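Local structure of adhesin LabA (Helicobacter pylori, 6GMM) at residues A[50-59]-A[149-157]; A[326-335]-A[347-356]. The protein is a lectin-type adhesin that probably recognises LacdiNAc glycans and attaches the bacterium to the gastric mucosa. All coordinates share one frame; numbering follows the deposited sequence.

Contact 1. Residues A[50-59]-A[149-157]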
loop_
_atom_site.group_PDB
_atom_site.type_symbol
_atom_site.label_atom_id
_atom_site.label_comp_id
_atom_site.label_asym_id
_atom_site.label_seq_id
_atom_site.Cartn_x
_atom_site.Cartn_y
_atom_site.Cartn_z
ATOM N N ILE A 50 -4.985 1.069 11.757
ATOM C CA ILE A 50 -6.418 0.992 11.509
ATOM C C ILE A 50 -7.291 1.950 12.382
ATOM O O ILE A 50 -8.490 2.027 12.147
ATOM C CB ILE A 50 -6.861 -0.501 11.629
ATOM C CG1 ILE A 50 -6.676 -1.039 13.069
ATOM C CG2 ILE A 50 -6.127 -1.374 10.587
ATOM C CD1 ILE A 50 -7.635 -2.113 13.531
ATOM N N ASN A 51 -6.735 2.662 13.370
ATOM C CA ASN A 51 -7.595 3.592 14.119
ATOM C C ASN A 51 -7.268 5.043 13.825
ATOM O O ASN A 51 -8.112 5.913 14.063
ATOM C CB ASN A 51 -7.578 3.341 15.627
ATOM C CG ASN A 51 -8.167 2.030 16.085
ATOM O OD1 ASN A 51 -7.825 1.536 17.149
ATOM N ND2 ASN A 51 -9.106 1.469 15.346
ATOM N N ASP A 52 -6.049 5.310 13.328
ATOM C CA ASP A 52 -5.584 6.654 12.989
ATOM C C ASP A 52 -5.808 7.013 11.543
ATOM O O ASP A 52 -5.862 6.131 10.679
ATOM C CB ASP A 52 -4.099 6.839 13.316
ATOM C CG ASP A 52 -3.814 6.992 14.786
ATOM O OD1 ASP A 52 -4.667 7.582 15.502
ATOM O OD2 ASP A 52 -2.741 6.524 15.230
ATOM N N LYS A 53 -5.891 8.323 11.282
ATOM C CA LYS A 53 -6.084 8.859 9.950
ATOM C C LYS A 53 -4.795 9.550 9.479
ATOM O O LYS A 53 -4.195 9.129 8.487
ATOM C CB LYS A 53 -7.276 9.844 9.922
ATOM C CG LYS A 53 -8.638 9.229 10.245
ATOM C CD LYS A 53 -9.759 10.194 9.853
ATOM C CE LYS A 53 -11.128 9.772 10.332
ATOM N NZ LYS A 53 -12.211 10.491 9.615
ATOM N N LYS A 54 -4.364 10.593 10.210
ATOM C CA LYS A 54 -3.212 11.404 9.843
ATOM C C LYS A 54 -1.913 10.613 9.791
ATOM O O LYS A 54 -1.244 10.628 8.756
ATOM C CB LYS A 54 -3.097 12.641 10.753
ATOM C CG LYS A 54 -1.961 13.603 10.406
ATOM C CD LYS A 54 -2.010 14.832 11.320
ATOM C CE LYS A 54 -0.647 15.296 11.781
ATOM N NZ LYS A 54 -0.745 16.456 12.714
ATOM N N ASN A 55 -1.580 9.889 10.873
ATOM C CA ASN A 55 -0.330 9.152 10.931
ATOM C C ASN A 55 -0.471 7.668 10.518
ATOM O O ASN A 55 0.353 6.834 10.915
ATOM C CB ASN A 55 0.314 9.342 12.303
ATOM C CG ASN A 55 0.550 10.808 12.612
ATOM O OD1 ASN A 55 1.250 11.521 11.876
ATOM N ND2 ASN A 55 -0.096 11.305 13.658
ATOM N N SER A 56 -1.480 7.347 9.683
ATOM C CA SER A 56 -1.611 5.989 9.179
ATOM C C SER A 56 -1.236 5.913 7.712
ATOM O O SER A 56 -1.996 6.413 6.890
ATOM C CB SER A 56 -3.005 5.418 9.385
ATOM O OG SER A 56 -3.156 4.263 8.571
ATOM N N PRO A 57 -0.131 5.220 7.348
ATOM C CA PRO A 57 0.186 5.049 5.920
ATOM C C PRO A 57 -0.906 4.285 5.162
ATOM O O PRO A 57 -1.050 4.512 3.971
ATOM C CB PRO A 57 1.505 4.282 5.927
ATOM C CG PRO A 57 2.070 4.466 7.320
ATOM C CD PRO A 57 0.875 4.552 8.210
ATOM N N ALA A 58 -1.713 3.451 5.849
ATOM C CA ALA A 58 -2.808 2.699 5.226
ATOM C C ALA A 58 -3.897 3.717 4.772
ATOM O O ALA A 58 -4.172 3.855 3.578
ATOM C CB ALA A 58 -3.383 1.709 6.229
ATOM N N TYR A 59 -4.419 4.504 5.732
ATOM C CA TYR A 59 -5.395 5.561 5.490
ATOM C C TYR A 59 -4.891 6.566 4.453
ATOM O O TYR A 59 -5.614 6.827 3.503
ATOM C CB TYR A 59 -5.740 6.268 6.802
ATOM C CG TYR A 59 -6.910 7.215 6.659
ATOM C CD1 TYR A 59 -8.217 6.773 6.851
ATOM C CD2 TYR A 59 -6.708 8.566 6.389
ATOM C CE1 TYR A 59 -9.292 7.656 6.786
ATOM C CE2 TYR A 59 -7.771 9.461 6.355
ATOM C CZ TYR A 59 -9.065 8.995 6.507
ATOM O OH TYR A 59 -10.103 9.882 6.439
ATOM N N GLY A 149 -13.710 17.424 3.901
ATOM C CA GLY A 149 -12.757 16.573 3.209
ATOM C C GLY A 149 -12.123 15.558 4.139
ATOM O O GLY A 149 -11.150 14.911 3.757
ATOM N N LYS A 150 -12.691 15.370 5.353
ATOM C CA LYS A 150 -12.141 14.427 6.353
ATOM C C LYS A 150 -13.147 13.356 6.848
ATOM O O LYS A 150 -12.858 12.652 7.813
ATOM C CB LYS A 150 -11.616 15.227 7.570
ATOM C CG LYS A 150 -10.357 16.038 7.306
ATOM C CD LYS A 150 -10.448 17.381 8.003
ATOM C CE LYS A 150 -9.093 18.000 8.243
ATOM N NZ LYS A 150 -9.169 19.136 9.205
ATOM N N ASP A 151 -14.300 13.219 6.188
ATOM C CA ASP A 151 -15.379 12.331 6.625
ATOM C C ASP A 151 -15.121 10.820 6.486
ATOM O O ASP A 151 -15.843 10.041 7.133
ATOM C CB ASP A 151 -16.696 12.704 5.922
ATOM C CG ASP A 151 -17.351 13.997 6.405
ATOM O OD1 ASP A 151 -16.809 14.633 7.351
ATOM O OD2 ASP A 151 -18.416 14.357 5.862
ATOM N N ILE A 152 -14.128 10.394 5.670
ATOM C CA ILE A 152 -13.875 8.952 5.498
ATOM C C ILE A 152 -13.398 8.328 6.822
ATOM O O ILE A 152 -12.359 8.738 7.344
ATOM C CB ILE A 152 -12.932 8.596 4.309
ATOM C CG1 ILE A 152 -13.403 9.254 2.992
ATOM C CG2 ILE A 152 -12.785 7.058 4.152
ATOM C CD1 ILE A 152 -12.347 9.247 1.957
ATOM N N PRO A 153 -14.133 7.334 7.372
ATOM C CA PRO A 153 -13.700 6.720 8.635
ATOM C C PRO A 153 -12.412 5.922 8.506
ATOM O O PRO A 153 -12.089 5.431 7.414
ATOM C CB PRO A 153 -14.850 5.766 8.992
ATOM C CG PRO A 153 -16.014 6.155 8.097
ATOM C CD PRO A 153 -15.381 6.717 6.874
ATOM N N ALA A 154 -11.721 5.735 9.667
ATOM C CA ALA A 154 -10.517 4.923 9.850
ATOM C C ALA A 154 -10.821 3.489 9.400
ATOM O O ALA A 154 -11.963 3.027 9.546
ATOM C CB ALA A 154 -10.121 4.931 11.300
ATOM N N LEU A 155 -9.806 2.786 8.866
ATOM C CA LEU A 155 -9.961 1.469 8.248
ATOM C C LEU A 155 -10.670 0.407 9.120
ATOM O O LEU A 155 -11.340 -0.468 8.565
ATOM C CB LEU A 155 -8.606 0.952 7.732
ATOM C CG LEU A 155 -7.882 1.834 6.692
ATOM C CD1 LEU A 155 -6.791 1.071 6.029
ATOM C CD2 LEU A 155 -8.827 2.337 5.595
ATOM N N SER A 156 -10.575 0.513 10.463
ATOM C CA SER A 156 -11.238 -0.416 11.393
ATOM C C SER A 156 -12.764 -0.262 11.326
ATOM O O SER A 156 -13.490 -1.207 11.636
ATOM C CB SER A 156 -10.771 -0.164 12.826
ATOM O OG SER A 156 -11.062 1.149 13.285
ATOM N N ASP A 157 -13.237 0.941 10.939
ATOM C CA ASP A 157 -14.656 1.295 10.825
ATOM C C ASP A 157 -15.159 1.094 9.377
ATOM O O ASP A 157 -14.834 1.893 8.488
ATOM C CB ASP A 157 -14.855 2.744 11.298
ATOM C CG ASP A 157 -16.298 3.194 11.428
ATOM O OD1 ASP A 157 -17.187 2.543 10.820
ATOM O OD2 ASP A 157 -16.538 4.209 12.123
HETATM O O HOH W 1 -6.858 3.925 9.393
HETATM O O HOH W 2 -12.025 11.832 4.434
#

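Contact 2. Residues A[326-335]-A[347-356]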
loop_
_atom_site.group_PDB
_atom_site.type_symbol
_atom_site.label_atom_id
_atom_site.label_comp_id
_atom_site.label_asym_id
_atom_site.label_seq_id
_atom_site.Cartn_x
_atom_site.Cartn_y
_atom_site.Cartn_z
ATOM N N CYS A 326 -6.024 23.238 -11.234
ATOM C CA CYS A 326 -7.246 22.777 -11.918
ATOM C C CYS A 326 -8.378 23.797 -11.855
ATOM O O CYS A 326 -8.318 24.754 -11.085
ATOM C CB CYS A 326 -7.700 21.448 -11.330
ATOM S SG CYS A 326 -8.205 21.569 -9.590
ATOM N N HIS A 327 -9.437 23.553 -12.626
ATOM C CA HIS A 327 -10.598 24.434 -12.692
ATOM C C HIS A 327 -11.382 24.514 -11.360
ATOM O O HIS A 327 -11.949 25.568 -11.083
ATOM C CB HIS A 327 -11.506 24.073 -13.895
ATOM C CG HIS A 327 -10.815 24.148 -15.233
ATOM N ND1 HIS A 327 -9.976 25.215 -15.567
ATOM C CD2 HIS A 327 -10.890 23.306 -16.295
ATOM C CE1 HIS A 327 -9.566 24.980 -16.809
ATOM N NE2 HIS A 327 -10.094 23.849 -17.293
ATOM N N GLU A 328 -11.366 23.440 -10.526
ATOM C CA GLU A 328 -12.026 23.404 -9.213
ATOM C C GLU A 328 -11.443 24.465 -8.267
ATOM O O GLU A 328 -12.211 25.193 -7.649
ATOM C CB GLU A 328 -11.921 22.009 -8.574
ATOM C CG GLU A 328 -12.842 20.994 -9.228
ATOM C CD GLU A 328 -14.295 21.072 -8.809
ATOM O OE1 GLU A 328 -14.571 21.069 -7.589
ATOM O OE2 GLU A 328 -15.164 21.107 -9.706
ATOM N N VAL A 329 -10.096 24.567 -8.172
ATOM C CA VAL A 329 -9.431 25.592 -7.352
ATOM C C VAL A 329 -9.607 26.973 -7.984
ATOM O O VAL A 329 -9.851 27.946 -7.260
ATOM C CB VAL A 329 -7.944 25.308 -6.974
ATOM C CG1 VAL A 329 -7.847 24.250 -5.898
ATOM C CG2 VAL A 329 -7.098 24.912 -8.177
ATOM N N GLN A 330 -9.528 27.044 -9.341
ATOM C CA GLN A 330 -9.672 28.270 -10.144
ATOM C C GLN A 330 -11.004 28.960 -9.845
ATOM O O GLN A 330 -11.073 30.191 -9.797
ATOM C CB GLN A 330 -9.523 27.920 -11.635
ATOM C CG GLN A 330 -9.544 29.098 -12.598
ATOM C CD GLN A 330 -9.638 28.670 -14.044
ATOM O OE1 GLN A 330 -10.730 28.441 -14.586
ATOM N NE2 GLN A 330 -8.498 28.596 -14.715
ATOM N N ASN A 331 -12.050 28.157 -9.608
ATOM C CA ASN A 331 -13.385 28.629 -9.275
ATOM C C ASN A 331 -13.680 28.709 -7.759
ATOM O O ASN A 331 -14.796 29.073 -7.372
ATOM C CB ASN A 331 -14.422 27.802 -10.010
ATOM C CG ASN A 331 -14.527 28.248 -11.443
ATOM O OD1 ASN A 331 -14.986 29.357 -11.726
ATOM N ND2 ASN A 331 -14.019 27.439 -12.368
ATOM N N GLY A 332 -12.677 28.443 -6.924
ATOM C CA GLY A 332 -12.808 28.578 -5.473
ATOM C C GLY A 332 -13.507 27.449 -4.745
ATOM O O GLY A 332 -14.021 27.651 -3.638
ATOM N N HIS A 333 -13.507 26.250 -5.332
ATOM C CA HIS A 333 -14.080 25.087 -4.671
ATOM C C HIS A 333 -13.001 24.428 -3.794
ATOM O O HIS A 333 -12.090 23.786 -4.312
ATOM C CB HIS A 333 -14.620 24.088 -5.696
ATOM C CG HIS A 333 -15.753 24.610 -6.514
ATOM N ND1 HIS A 333 -16.324 23.843 -7.508
ATOM C CD2 HIS A 333 -16.396 25.801 -6.449
ATOM C CE1 HIS A 333 -17.277 24.592 -8.032
ATOM N NE2 HIS A 333 -17.357 25.783 -7.429
ATOM N N LEU A 334 -13.082 24.635 -2.479
ATOM C CA LEU A 334 -12.166 24.055 -1.486
ATOM C C LEU A 334 -12.997 23.449 -0.349
ATOM O O LEU A 334 -14.230 23.508 -0.382
ATOM C CB LEU A 334 -11.219 25.135 -0.907
ATOM C CG LEU A 334 -10.161 25.761 -1.817
ATOM C CD1 LEU A 334 -9.297 26.721 -1.046
ATOM C CD2 LEU A 334 -9.290 24.724 -2.467
ATOM N N ARG A 335 -12.320 22.908 0.675
ATOM C CA ARG A 335 -12.964 22.329 1.848
ATOM C C ARG A 335 -13.451 23.424 2.802
ATOM O O ARG A 335 -12.933 24.544 2.757
ATOM C CB ARG A 335 -11.993 21.378 2.569
ATOM C CG ARG A 335 -11.629 20.141 1.763
ATOM C CD ARG A 335 -10.376 19.450 2.293
ATOM N NE ARG A 335 -10.201 18.169 1.611
ATOM C CZ ARG A 335 -9.117 17.410 1.659
ATOM N NH1 ARG A 335 -8.049 17.805 2.346
ATOM N NH2 ARG A 335 -9.087 16.246 1.018
ATOM N N TRP A 347 -16.812 19.549 -1.969
ATOM C CA TRP A 347 -15.641 19.832 -2.808
ATOM C C TRP A 347 -14.351 19.418 -2.108
ATOM O O TRP A 347 -13.285 19.973 -2.381
ATOM C CB TRP A 347 -15.548 21.327 -3.171
ATOM C CG TRP A 347 -16.724 21.906 -3.867
ATOM C CD1 TRP A 347 -17.342 21.425 -4.982
ATOM C CD2 TRP A 347 -17.346 23.156 -3.568
ATOM N NE1 TRP A 347 -18.334 22.291 -5.382
ATOM C CE2 TRP A 347 -18.366 23.358 -4.526
ATOM C CE3 TRP A 347 -17.131 24.138 -2.589
ATOM C CZ2 TRP A 347 -19.178 24.493 -4.525
ATOM C CZ3 TRP A 347 -17.942 25.261 -2.587
ATOM C CH2 TRP A 347 -18.954 25.428 -3.543
ATOM N N GLY A 348 -14.473 18.460 -1.210
ATOM C CA GLY A 348 -13.383 17.935 -0.399
ATOM C C GLY A 348 -12.366 17.075 -1.115
ATOM O O GLY A 348 -11.236 16.991 -0.652
ATOM N N ALA A 349 -12.735 16.436 -2.230
ATOM C CA ALA A 349 -11.836 15.515 -2.934
ATOM C C ALA A 349 -11.289 16.004 -4.262
ATOM O O ALA A 349 -11.914 16.824 -4.927
ATOM C CB ALA A 349 -12.540 14.181 -3.147
ATOM N N GLY A 350 -10.160 15.435 -4.674
ATOM C CA GLY A 350 -9.590 15.712 -5.985
ATOM C C GLY A 350 -8.284 16.462 -6.102
ATOM O O GLY A 350 -7.480 16.525 -5.160
ATOM N N CYS A 351 -8.086 17.034 -7.307
ATOM C CA CYS A 351 -6.889 17.727 -7.792
ATOM C C CYS A 351 -6.404 18.862 -6.893
ATOM O O CYS A 351 -5.215 19.179 -6.929
ATOM C CB CYS A 351 -7.100 18.196 -9.227
ATOM S SG CYS A 351 -8.735 18.920 -9.521
ATOM N N ALA A 352 -7.287 19.429 -6.049
ATOM C CA ALA A 352 -6.920 20.499 -5.112
ATOM C C ALA A 352 -6.044 19.973 -3.963
ATOM O O ALA A 352 -5.277 20.739 -3.359
ATOM C CB ALA A 352 -8.177 21.103 -4.525
ATOM N N TYR A 353 -6.214 18.686 -3.618
ATOM C CA TYR A 353 -5.534 18.066 -2.479
ATOM C C TYR A 353 -4.662 16.872 -2.844
ATOM O O TYR A 353 -4.307 16.118 -1.957
ATOM C CB TYR A 353 -6.590 17.685 -1.407
ATOM C CG TYR A 353 -7.390 18.887 -0.954
ATOM C CD1 TYR A 353 -6.853 19.808 -0.056
ATOM C CD2 TYR A 353 -8.652 19.139 -1.467
ATOM C CE1 TYR A 353 -7.561 20.946 0.326
ATOM C CE2 TYR A 353 -9.362 20.290 -1.113
ATOM C CZ TYR A 353 -8.809 21.192 -0.215
ATOM O OH TYR A 353 -9.496 22.314 0.177
ATOM N N VAL A 354 -4.302 16.690 -4.128
ATOM C CA VAL A 354 -3.459 15.551 -4.530
ATOM C C VAL A 354 -2.027 15.726 -4.005
ATOM O O VAL A 354 -1.489 14.813 -3.367
ATOM C CB VAL A 354 -3.532 15.299 -6.061
ATOM C CG1 VAL A 354 -2.384 14.435 -6.558
ATOM C CG2 VAL A 354 -4.869 14.673 -6.449
ATOM N N GLY A 355 -1.462 16.911 -4.240
ATOM C CA GLY A 355 -0.111 17.300 -3.839
ATOM C C GLY A 355 0.209 17.193 -2.359
ATOM O O GLY A 355 1.281 16.705 -1.992
ATOM N N GLU A 356 -0.704 17.662 -1.499
ATOM C CA GLU A 356 -0.535 17.593 -0.053
ATOM C C GLU A 356 -0.748 16.159 0.457
ATOM O O GLU A 356 -0.121 15.771 1.439
ATOM C CB GLU A 356 -1.432 18.608 0.691
ATOM C CG GLU A 356 -2.934 18.361 0.578
ATOM C CD GLU A 356 -3.803 19.048 1.616
ATOM O OE1 GLU A 356 -4.306 18.341 2.523
ATOM O OE2 GLU A 356 -4.010 20.280 1.507
HETATM O O HOH W 3 -13.620 18.981 -5.862
HETATM O O HOH W 4 -11.786 20.940 -4.445
HETATM O O HOH W 5 -16.630 21.696 0.049
#

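Contact 1. Residues A[50-59]-A[149-157]
Tyr59 and Lys53 converge on one backbone acceptor, the carbonyl of Ile152. Tyr59 OH donates to Ile152 O at 2.7 Å, tilted 19° from the carbonyl plane, while Lys53 NZ comes from well above that plane to Ile152 O at 2.9 Å. The extended lysine also makes a weak bond to Lys150 O. A chi1 of -170° sets the tyrosine ring trans to the amide nitrogen and carries OH to the loop, with Ile152 O and Pro153 O at the ring edge; Lys53 CB lies over the rim of one face. At the other end Ile50 O is gripped twice by Ser156, by N at 3.1 Å on an in-plane lone pair and by OG at 2.9 Å from above the plane. Between these grips a water joins Asp52 O to Leu155 N. Around them, Ala154 CB sits on Ile50 O at 3.4 Å, and Leu155 CD1 presses on Ala58 CB at a tight 3.5 Å, beside helix 239-264. Ser56 caps helix 57-76. Ile50 O and Ile152 O, each accepting two hydrogen bonds, thus fix a loop without helix or strand to the end of helix 32-50, the linker and the first turn of helix 57-76.

Contact 2. Residues A[326-335]-A[347-356]
Arg335 and Tyr353 form a flat, tight stack: the guanidinium lies on the phenol ring with planes 5° apart and CZ 3.6 Å from the Tyr353 ring centroid, a cation-pi contact. The arginine chain, extended from CG to NE, slides along the ring in the direction opposite to the tyrosine, carrying CD over the same face. Two nitrogens hold one acceptor side-on, NE and NH2 each 2.8 Å from Gly348 O, which fixes the rotation of the guanidinium. Tyr353 OH accepts from Arg335 N at 2.9 Å. A second, offset stack pairs the His333 ring with the five-membered ring of Trp347, centroids 3.8 Å apart. His333 ND1 donates in its ring plane to Glu328 OE1, whose other oxygen, OE2, accepts from Ser103 N. This stack lies within the loop closed by Cys326 and Cys351, SG to SG modelled at 2.7 Å, longer than a normal disulfide; the Arg335 stack ties that loop to Tyr353, just past the second cysteine. Val329 CG1 is squeezed against Ala352 CB. Between the segments, waters bridge His333 O to Trp347 O and Glu328 OE1 to Ala349 O. The exposed residues pack more loosely. Leu334 CB lies 3.5 Å from Tyr353 OH, but its CD2 only grazes Ala352 CB at 4.3 Å; a water joins Leu334 O to Trp347 N; and Glu356 OE1 makes a long salt bridge to Arg335 NH1.

Overall arrangement
Contacts 1 and 2 lie about 20 Å apart between centres and touch where Gly149 CA packs on Arg335 NE at 3.4 Å. Both involve helix 57-76: contact 1 holds a loop to its start, whereas contact 2 lies farther along it, beside Asn67, Gln74 and Val75. Helix 128-145 also links them through Phe145, whose backbone bonds Asp151 and whose side chain meets Arg335. Each is partly buried, but contact 1 is nearer the chain centre, about 14 Å from it against about 24 Å. Carbonyl-centred hydrogen bonds dominate contact 1; aromatic and cation-pi stacking beside a disulfide dominates the more peripheral contact 2, which joins segments much closer in sequence.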